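Local coordinates for FERM, RhoGEF and pleckstrin domain protein 2 (Danio rerio, PDB 6D21) that probably activates the small GTPase RAC1 as a guanine nucleotide exchange factor, its FERM domain probably serving in membrane targeting, at residues Glu275-Phe279 against Phe280-Asp284. Residues are numbered along the deposited sequence; the frame is centred on the assembly and turned at random.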
# COMPACT_ATOMS: atom_id res chain seq x y z
N GLU A 275 9.61 -11.76 1.72
CA GLU A 275 10.10 -10.39 1.53
C GLU A 275 9.85 -9.46 2.73
O GLU A 275 10.70 -8.66 3.09
CB GLU A 275 9.47 -9.78 0.27
CG GLU A 275 10.06 -10.33 -1.02
CD GLU A 275 9.26 -9.96 -2.26
OE1 GLU A 275 8.23 -9.26 -2.14
OE2 GLU A 275 9.67 -10.38 -3.37
N HIS A 276 8.66 -9.53 3.32
CA HIS A 276 8.37 -8.75 4.51
C HIS A 276 9.25 -9.16 5.67
O HIS A 276 9.79 -8.31 6.37
CB HIS A 276 6.90 -8.90 4.93
CG HIS A 276 6.02 -7.83 4.39
ND1 HIS A 276 5.63 -7.78 3.06
CD2 HIS A 276 5.50 -6.73 4.97
CE1 HIS A 276 4.87 -6.72 2.87
NE2 HIS A 276 4.78 -6.05 4.01
N HIS A 277 9.38 -10.47 5.88
CA HIS A 277 10.20 -10.98 6.97
C HIS A 277 11.65 -10.53 6.80
O HIS A 277 12.29 -10.03 7.73
CB HIS A 277 10.16 -12.50 7.04
CG HIS A 277 11.12 -13.07 8.04
ND1 HIS A 277 12.37 -13.54 7.69
CD2 HIS A 277 11.03 -13.19 9.39
CE1 HIS A 277 13.00 -13.95 8.78
NE2 HIS A 277 12.22 -13.74 9.82
N SER A 278 12.16 -10.71 5.60
CA SER A 278 13.51 -10.30 5.28
C SER A 278 13.67 -8.78 5.50
O SER A 278 14.60 -8.35 6.18
CB SER A 278 13.86 -10.71 3.84
OG SER A 278 14.95 -9.99 3.32
N PHE A 279 12.74 -7.98 4.98
CA PHE A 279 12.85 -6.53 5.09
C PHE A 279 12.86 -6.07 6.55
O PHE A 279 13.74 -5.28 6.97
CB PHE A 279 11.71 -5.84 4.32
CG PHE A 279 11.78 -4.34 4.35
CD1 PHE A 279 12.63 -3.66 3.50
CD2 PHE A 279 11.01 -3.62 5.24
CE1 PHE A 279 12.71 -2.29 3.53
CE2 PHE A 279 11.08 -2.24 5.28
CZ PHE A 279 11.93 -1.58 4.43
N PHE A 280 11.93 -6.60 7.35
CA PHE A 280 11.78 -6.14 8.73
C PHE A 280 12.57 -6.87 9.81
O PHE A 280 12.57 -6.44 10.96
CB PHE A 280 10.30 -6.17 9.12
CG PHE A 280 9.49 -5.10 8.44
CD1 PHE A 280 9.64 -3.77 8.80
CD2 PHE A 280 8.59 -5.43 7.43
CE1 PHE A 280 8.90 -2.78 8.19
CE2 PHE A 280 7.83 -4.43 6.82
CZ PHE A 280 7.99 -3.11 7.20
N ARG A 281 13.23 -7.97 9.46
CA ARG A 281 13.92 -8.80 10.47
C ARG A 281 15.38 -9.11 10.15
O ARG A 281 16.20 -9.24 11.06
CB ARG A 281 13.18 -10.12 10.67
CG ARG A 281 11.75 -9.98 11.12
CD ARG A 281 11.66 -9.49 12.56
NE ARG A 281 11.91 -10.57 13.51
CZ ARG A 281 11.51 -10.55 14.79
NH1 ARG A 281 10.85 -9.51 15.26
NH2 ARG A 281 11.77 -11.58 15.58
N LEU A 282 15.71 -9.27 8.88
CA LEU A 282 17.06 -9.73 8.53
C LEU A 282 17.94 -8.60 8.03
O LEU A 282 17.49 -7.72 7.30
CB LEU A 282 16.98 -10.82 7.47
CG LEU A 282 16.06 -11.99 7.81
CD1 LEU A 282 16.11 -13.03 6.70
CD2 LEU A 282 16.48 -12.61 9.16
N LEU A 283 19.21 -8.61 8.41
CA LEU A 283 20.16 -7.68 7.81
C LEU A 283 20.71 -8.27 6.51
O LEU A 283 21.74 -8.94 6.51
CB LEU A 283 21.28 -7.35 8.80
CG LEU A 283 20.88 -6.28 9.82
CD1 LEU A 283 21.46 -6.59 11.19
CD2 LEU A 283 21.30 -4.90 9.33
N ASP A 284 19.99 -8.02 5.41
CA ASP A 284 20.30 -8.54 4.07
C ASP A 284 20.80 -9.99 4.06
O ASP A 284 21.99 -10.24 3.84
CB ASP A 284 21.34 -7.64 3.38
CG ASP A 284 20.93 -6.18 3.35
OD1 ASP A 284 19.78 -5.88 3.74
OD2 ASP A 284 21.75 -5.34 2.92
O HOH W 1 12.43 -13.03 12.99
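Phe279 turns the edge of its ring onto the face of Phe280, the planes 87° apart, and CD2 of Phe279 lies 3.6 Å from CZ of Phe280, over the middle of that ring. CG of Phe279 is anti to its backbone N, whereas CG of Phe280 lies beside its own backbone N (chi1 -71°); these differing torsions make the adjacent side chains cross, edge over face. The flat Phe280 ring also offers an edge to His276, whose CD2 reaches its CE2 at 3.8 Å, completing an aromatic cluster. Were Phe280 an alanine, the edge of Phe279 would probably lose the face it meets, and a gap would be likely to open beside His276. This is the last turn of helix 263-281, the C-terminal helix of the PH-like FERM lobe; here Phe83 stacks on Phe279 and meets His276 edge-to-face. Around the turn, the aliphatic base of Arg281 suits the His277 ring, CB sitting 4.1 Å from its centroid, over the face, while Leu282 CD2 approaches His277 CE1 at 3.7 Å. The polar end bends outward to a water that accepts from Arg281 NE (2.6 Å) and also bonds His277 NE2. Beneath, Phe280 N donates to His276 O at 2.9 Å, nearly straight at 163°; Leu282 N, just past the helix, still reaches Ser278 O.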